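PDB 3HSI: phosphatidylserine synthase from Haemophilus influenzae, which belongs to the phospholipase D superfamily, with two related alpha/beta halves in one chain. Local coordinates for residues 60-65 with 105-110; 89-94 with 200-205. All blocks are in the same frame, centred on the assembly; numbering follows the deposited sequence.

Contact 1 (60-65 with 105-110); sequences WQKDEA and ATNADW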
loop_
_atom_site.group_PDB
_atom_site.type_symbol
_atom_site.label_atom_id
_atom_site.label_comp_id
_atom_site.label_asym_id
_atom_site.label_seq_id
_atom_site.Cartn_x
_atom_site.Cartn_y
_atom_site.Cartn_z
ATOM N N TRP C 60 -11.268 -0.922 21.793
ATOM C CA TRP C 60 -11.825 -1.145 23.091
ATOM C C TRP C 60 -13.236 -1.683 22.831
ATOM O O TRP C 60 -14.130 -0.965 22.379
ATOM C CB TRP C 60 -11.828 0.160 23.866
ATOM C CG TRP C 60 -12.334 0.083 25.248
ATOM C CD1 TRP C 60 -13.403 -0.639 25.704
ATOM C CD2 TRP C 60 -11.843 0.825 26.368
ATOM N NE1 TRP C 60 -13.599 -0.402 27.042
ATOM C CE2 TRP C 60 -12.651 0.491 27.475
ATOM C CE3 TRP C 60 -10.797 1.749 26.539
ATOM C CZ2 TRP C 60 -12.450 1.049 28.748
ATOM C CZ3 TRP C 60 -10.597 2.307 27.807
ATOM C CH2 TRP C 60 -11.406 1.934 28.895
ATOM N N GLN C 61 -13.405 -2.977 23.105
ATOM C CA GLN C 61 -14.582 -3.724 22.666
ATOM C C GLN C 61 -15.757 -3.578 23.629
ATOM O O GLN C 61 -15.582 -3.530 24.841
ATOM C CB GLN C 61 -14.206 -5.194 22.546
ATOM C CG GLN C 61 -15.249 -6.091 21.939
ATOM C CD GLN C 61 -15.411 -5.849 20.439
ATOM O OE1 GLN C 61 -14.501 -5.357 19.767
ATOM N NE2 GLN C 61 -16.573 -6.182 19.917
ATOM N N LYS C 62 -16.952 -3.547 23.070
ATOM C CA LYS C 62 -18.178 -3.523 23.859
ATOM C C LYS C 62 -18.507 -4.787 24.701
ATOM O O LYS C 62 -19.615 -4.886 25.214
ATOM C CB LYS C 62 -19.356 -3.258 22.925
ATOM C CG LYS C 62 -19.418 -4.244 21.768
ATOM C CD LYS C 62 -20.669 -4.072 20.917
ATOM C CE LYS C 62 -20.919 -5.389 20.144
ATOM N NZ LYS C 62 -22.274 -5.451 19.536
ATOM N N ASP C 63 -17.614 -5.755 24.828
ATOM C CA ASP C 63 -17.988 -6.991 25.517
ATOM C C ASP C 63 -17.915 -6.789 27.042
ATOM O O ASP C 63 -17.845 -5.654 27.514
ATOM C CB ASP C 63 -17.111 -8.148 25.028
ATOM C CG ASP C 63 -15.617 -7.883 25.251
ATOM O OD1 ASP C 63 -15.295 -7.005 26.090
ATOM O OD2 ASP C 63 -14.772 -8.568 24.619
ATOM N N GLU C 64 -17.936 -7.874 27.815
ATOM C CA GLU C 64 -18.052 -7.754 29.290
ATOM C C GLU C 64 -16.842 -7.140 29.978
ATOM O O GLU C 64 -16.994 -6.407 30.954
ATOM C CB GLU C 64 -18.374 -9.098 29.937
ATOM C CG GLU C 64 -19.738 -9.609 29.577
ATOM C CD GLU C 64 -19.730 -10.558 28.368
ATOM O OE1 GLU C 64 -18.888 -10.430 27.444
ATOM O OE2 GLU C 64 -20.600 -11.453 28.347
ATOM N N ALA C 65 -15.651 -7.477 29.498
ATOM C CA ALA C 65 -14.415 -6.850 29.989
ATOM C C ALA C 65 -14.382 -5.339 29.639
ATOM O O ALA C 65 -14.092 -4.491 30.502
ATOM C CB ALA C 65 -13.175 -7.583 29.446
ATOM N N ALA C 105 -24.282 -3.708 17.143
ATOM C CA ALA C 105 -23.797 -2.388 17.456
ATOM C C ALA C 105 -22.271 -2.398 17.334
ATOM O O ALA C 105 -21.613 -3.376 17.715
ATOM C CB ALA C 105 -24.221 -1.986 18.884
ATOM N N THR C 106 -21.718 -1.313 16.798
ATOM C CA THR C 106 -20.281 -1.142 16.758
ATOM C C THR C 106 -19.819 -0.622 18.104
ATOM O O THR C 106 -20.605 -0.109 18.902
ATOM C CB THR C 106 -19.862 -0.140 15.681
ATOM O OG1 THR C 106 -20.352 1.144 16.042
ATOM C CG2 THR C 106 -20.419 -0.546 14.294
ATOM N N ASN C 107 -18.525 -0.744 18.339
ATOM C CA ASN C 107 -17.897 -0.135 19.493
ATOM C C ASN C 107 -18.247 1.348 19.658
ATOM O O ASN C 107 -18.629 1.784 20.767
ATOM C CB ASN C 107 -16.388 -0.394 19.459
ATOM C CG ASN C 107 -16.056 -1.866 19.681
ATOM O OD1 ASN C 107 -16.882 -2.635 20.213
ATOM N ND2 ASN C 107 -14.841 -2.261 19.319
ATOM N N ALA C 108 -18.155 2.107 18.565
ATOM C CA ALA C 108 -18.586 3.526 18.565
ATOM C C ALA C 108 -20.058 3.702 19.028
ATOM O O ALA C 108 -20.354 4.535 19.880
ATOM C CB ALA C 108 -18.354 4.188 17.167
ATOM N N ASP C 109 -20.970 2.882 18.515
ATOM C CA ASP C 109 -22.370 2.968 18.952
ATOM C C ASP C 109 -22.441 2.768 20.464
ATOM O O ASP C 109 -23.126 3.516 21.162
ATOM C CB ASP C 109 -23.254 1.935 18.250
ATOM C CG ASP C 109 -23.348 2.162 16.777
ATOM O OD1 ASP C 109 -23.362 3.337 16.368
ATOM O OD2 ASP C 109 -23.440 1.169 16.014
ATOM N N TRP C 110 -21.698 1.786 20.963
ATOM C CA TRP C 110 -21.656 1.505 22.401
ATOM C C TRP C 110 -21.046 2.654 23.271
ATOM O O TRP C 110 -21.552 2.956 24.360
ATOM C CB TRP C 110 -21.026 0.108 22.655
ATOM C CG TRP C 110 -20.764 -0.235 24.104
ATOM C CD1 TRP C 110 -21.695 -0.546 25.059
ATOM C CD2 TRP C 110 -19.486 -0.303 24.755
ATOM N NE1 TRP C 110 -21.074 -0.800 26.270
ATOM C CE2 TRP C 110 -19.722 -0.644 26.113
ATOM C CE3 TRP C 110 -18.158 -0.110 24.326
ATOM C CZ2 TRP C 110 -18.684 -0.802 27.036
ATOM C CZ3 TRP C 110 -17.129 -0.285 25.245
ATOM C CH2 TRP C 110 -17.401 -0.616 26.589
HETATM O O HOH W 1 -12.908 0.151 19.441
#
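Lys62 lies against the indole of Trp110 where the loop leading into helix 64-79 passes the first turn of helix 107-118. Its CA sits over one face of the six-membered ring, 3.6 Å from the centroid and 17° off the normal, a CH-pi contact, while Lys62 CB rests near CG and CD2 of Trp110. At the rim of the same indole, near its plane, Trp60 CD1 meets Trp110 CZ3 at 3.8 Å, the two rings crossing obliquely. Asn107 grips the adjoining loop: its OD1 accepts from Lys62 N at 3.0 Å, and its ND2 gives a nearly straight bond to Gln61 OE1 (3.1 Å, 165°) from above that amide's plane. Gln61 OE1 also accepts from Arg93. A water joins Asn107 ND2 to Trp60 N. The partly exposed flank is looser. There Lys62, extended beyond CG, runs past Asn107 and places NZ on an in-plane lone pair of Ala105 O, at 2.8 Å, just ahead of the capping box of Thr106 and Asp109. Both indole nitrogens donate to helix 64-79, Trp60 NE1 to Gly66 O and Trp110 NE1 to Gln67 OE1. Asn107, accepting with OD1 and donating with ND2, probably has its amide orientation fixed.

Contact 2 (89-94 with 200-205); sequences IDWHRA and AVYPLD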
loop_
_atom_site.group_PDB
_atom_site.type_symbol
_atom_site.label_atom_id
_atom_site.label_comp_id
_atom_site.label_asym_id
_atom_site.label_seq_id
_atom_site.Cartn_x
_atom_site.Cartn_y
_atom_site.Cartn_z
ATOM N N ILE C 89 -8.578 5.299 20.038
ATOM C CA ILE C 89 -8.609 3.985 19.401
ATOM C C ILE C 89 -8.658 4.198 17.905
ATOM O O ILE C 89 -8.913 5.309 17.434
ATOM C CB ILE C 89 -9.807 3.056 19.884
ATOM C CG1 ILE C 89 -11.205 3.724 19.730
ATOM C CG2 ILE C 89 -9.539 2.498 21.276
ATOM C CD1 ILE C 89 -11.701 4.578 20.924
ATOM N N ASP C 90 -8.417 3.140 17.154
ATOM C CA ASP C 90 -8.416 3.258 15.713
ATOM C C ASP C 90 -9.840 3.650 15.267
ATOM O O ASP C 90 -10.831 3.081 15.735
ATOM C CB ASP C 90 -7.960 1.954 15.068
ATOM C CG ASP C 90 -7.843 2.080 13.578
ATOM O OD1 ASP C 90 -6.760 2.527 13.128
ATOM O OD2 ASP C 90 -8.849 1.781 12.863
ATOM N N TRP C 91 -9.907 4.642 14.391
ATOM C CA TRP C 91 -11.147 5.155 13.838
ATOM C C TRP C 91 -11.955 4.099 13.047
ATOM O O TRP C 91 -13.134 3.940 13.320
ATOM C CB TRP C 91 -10.824 6.344 12.971
ATOM C CG TRP C 91 -11.885 6.785 12.029
ATOM C CD1 TRP C 91 -12.010 6.443 10.688
ATOM C CD2 TRP C 91 -12.949 7.698 12.311
ATOM N NE1 TRP C 91 -13.093 7.083 10.143
ATOM C CE2 TRP C 91 -13.687 7.860 11.106
ATOM C CE3 TRP C 91 -13.350 8.398 13.456
ATOM C CZ2 TRP C 91 -14.821 8.693 11.021
ATOM C CZ3 TRP C 91 -14.484 9.240 13.377
ATOM C CH2 TRP C 91 -15.201 9.371 12.157
ATOM N N HIS C 92 -11.327 3.392 12.098
ATOM C CA HIS C 92 -12.034 2.382 11.280
ATOM C C HIS C 92 -12.478 1.162 12.122
ATOM O O HIS C 92 -13.607 0.687 12.028
ATOM C CB HIS C 92 -11.147 1.878 10.143
ATOM C CG HIS C 92 -10.622 2.953 9.250
ATOM N ND1 HIS C 92 -11.410 3.590 8.308
ATOM C CD2 HIS C 92 -9.382 3.481 9.127
ATOM C CE1 HIS C 92 -10.679 4.477 7.656
ATOM N NE2 HIS C 92 -9.447 4.435 8.136
ATOM N N ARG C 93 -11.583 0.678 12.969
ATOM C CA ARG C 93 -11.864 -0.498 13.774
ATOM C C ARG C 93 -13.049 -0.266 14.704
ATOM O O ARG C 93 -13.871 -1.169 14.901
ATOM C CB ARG C 93 -10.599 -0.975 14.515
ATOM C CG ARG C 93 -10.787 -2.187 15.410
ATOM C CD ARG C 93 -11.273 -3.431 14.636
ATOM N NE ARG C 93 -11.439 -4.547 15.567
ATOM C CZ ARG C 93 -12.474 -4.688 16.398
ATOM N NH1 ARG C 93 -13.470 -3.786 16.406
ATOM N NH2 ARG C 93 -12.525 -5.735 17.218
ATOM N N ALA C 94 -13.174 0.950 15.219
ATOM C CA ALA C 94 -14.272 1.278 16.147
ATOM C C ALA C 94 -15.669 1.343 15.501
ATOM O O ALA C 94 -16.671 1.358 16.206
ATOM C CB ALA C 94 -13.970 2.590 16.901
ATOM N N ALA C 200 -8.421 15.719 11.958
ATOM C CA ALA C 200 -8.607 14.328 11.475
ATOM C C ALA C 200 -9.177 13.399 12.497
ATOM O O ALA C 200 -9.796 12.410 12.136
ATOM C CB ALA C 200 -7.314 13.741 10.951
ATOM N N VAL C 201 -8.926 13.698 13.772
ATOM C CA VAL C 201 -9.351 12.881 14.905
ATOM C C VAL C 201 -10.717 13.368 15.419
ATOM O O VAL C 201 -10.892 14.563 15.681
ATOM C CB VAL C 201 -8.268 12.939 15.979
ATOM C CG1 VAL C 201 -8.706 12.274 17.279
ATOM C CG2 VAL C 201 -6.969 12.291 15.420
ATOM N N TYR C 202 -11.690 12.463 15.508
ATOM C CA TYR C 202 -13.047 12.799 15.928
ATOM C C TYR C 202 -13.501 11.972 17.105
ATOM O O TYR C 202 -13.106 10.804 17.213
ATOM C CB TYR C 202 -14.030 12.594 14.779
ATOM C CG TYR C 202 -13.833 13.618 13.695
ATOM C CD1 TYR C 202 -14.557 14.803 13.713
ATOM C CD2 TYR C 202 -12.883 13.425 12.680
ATOM C CE1 TYR C 202 -14.355 15.769 12.744
ATOM C CE2 TYR C 202 -12.676 14.388 11.712
ATOM C CZ TYR C 202 -13.421 15.548 11.746
ATOM O OH TYR C 202 -13.258 16.522 10.791
ATOM N N PRO C 203 -14.329 12.571 17.990
ATOM C CA PRO C 203 -14.899 11.827 19.107
ATOM C C PRO C 203 -15.803 10.727 18.564
ATOM O O PRO C 203 -16.551 10.956 17.619
ATOM C CB PRO C 203 -15.736 12.880 19.867
ATOM C CG PRO C 203 -15.960 13.977 18.896
ATOM C CD PRO C 203 -14.793 13.973 17.964
ATOM N N LEU C 204 -15.677 9.531 19.116
ATOM C CA LEU C 204 -16.511 8.420 18.721
ATOM C C LEU C 204 -17.719 8.243 19.633
ATOM O O LEU C 204 -18.610 7.450 19.320
ATOM C CB LEU C 204 -15.691 7.135 18.702
ATOM C CG LEU C 204 -14.656 7.049 17.580
ATOM C CD1 LEU C 204 -13.688 5.959 17.906
ATOM C CD2 LEU C 204 -15.270 6.864 16.186
ATOM N N ASP C 205 -17.753 8.976 20.746
ATOM C CA ASP C 205 -18.840 8.837 21.685
ATOM C C ASP C 205 -19.933 9.899 21.483
ATOM O O ASP C 205 -20.600 10.266 22.423
ATOM C CB ASP C 205 -18.321 8.836 23.136
ATOM C CG ASP C 205 -17.442 10.053 23.459
ATOM O OD1 ASP C 205 -17.377 11.011 22.645
ATOM O OD2 ASP C 205 -16.833 10.056 24.554
#
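Strand 84-90 ends at Asp90 and the chain then turns through residues 91-94, Ala94 N donating to Asp90 O at 3.2 Å, while the segment 200-205 passes alongside with no hydrogen bond between them and its nearest CA pair, Ala94 and Leu204, 7.9 Å apart. Leu204 bridges that gap. Its CG stands anti to the carbonyl carbon (chi1 -70°), and the two methyls divide the work: CD1 reaches Ala94 CB at 3.5 Å and Ile89 CG1 at 3.8 Å, whereas CD2 meets Trp91 CE3 at 3.7 Å. The turn that presents Trp91 and Ala94 is an Asx motif at the C-terminal end of a strand in the N-terminal alpha/beta half, Asp90 OD2 using its anti lone pair to accept from Arg93 N. Strand 127-130 lies between the two segments in the sheet, parallel to 84-90 and antiparallel to 202-203, so the side chains touch across an intervening strand. Trp91, with CG anti to its backbone N, runs side by side with Tyr202 and meets Tyr202 CB through CZ3 at 3.7 Å; its NE1 is held by Thr212 OG1. Ile89 and Leu204 both also touch Tyr111 of helix 107-118. Just beyond Leu204, the carboxylate of Asp205 forms a salt bridge with Arg115 and accepts from the backbone N of Met126 and Phe127.

From the N terminus the chain passes residues 60-65, follows helix 64-79 and strand 84-90 into residues 89-94, and returns at 105-110, where contact 1 closes a loop with 39 intervening residues. Contact 2 closes a longer one, with 105 residues between its segments, when the chain reaches 200-205. Because 89-94 lies within the first loop and 200-205 beyond it, the two contacts cross rather than nest. Their centres are about 13 Å apart, and they touch directly: Ala108 N probably bonds to Ala94 O at 2.9 Å. Together they tie the starts of helices 64-79 and 107-118 to the end of strand 84-90 and the edge strand 202-203.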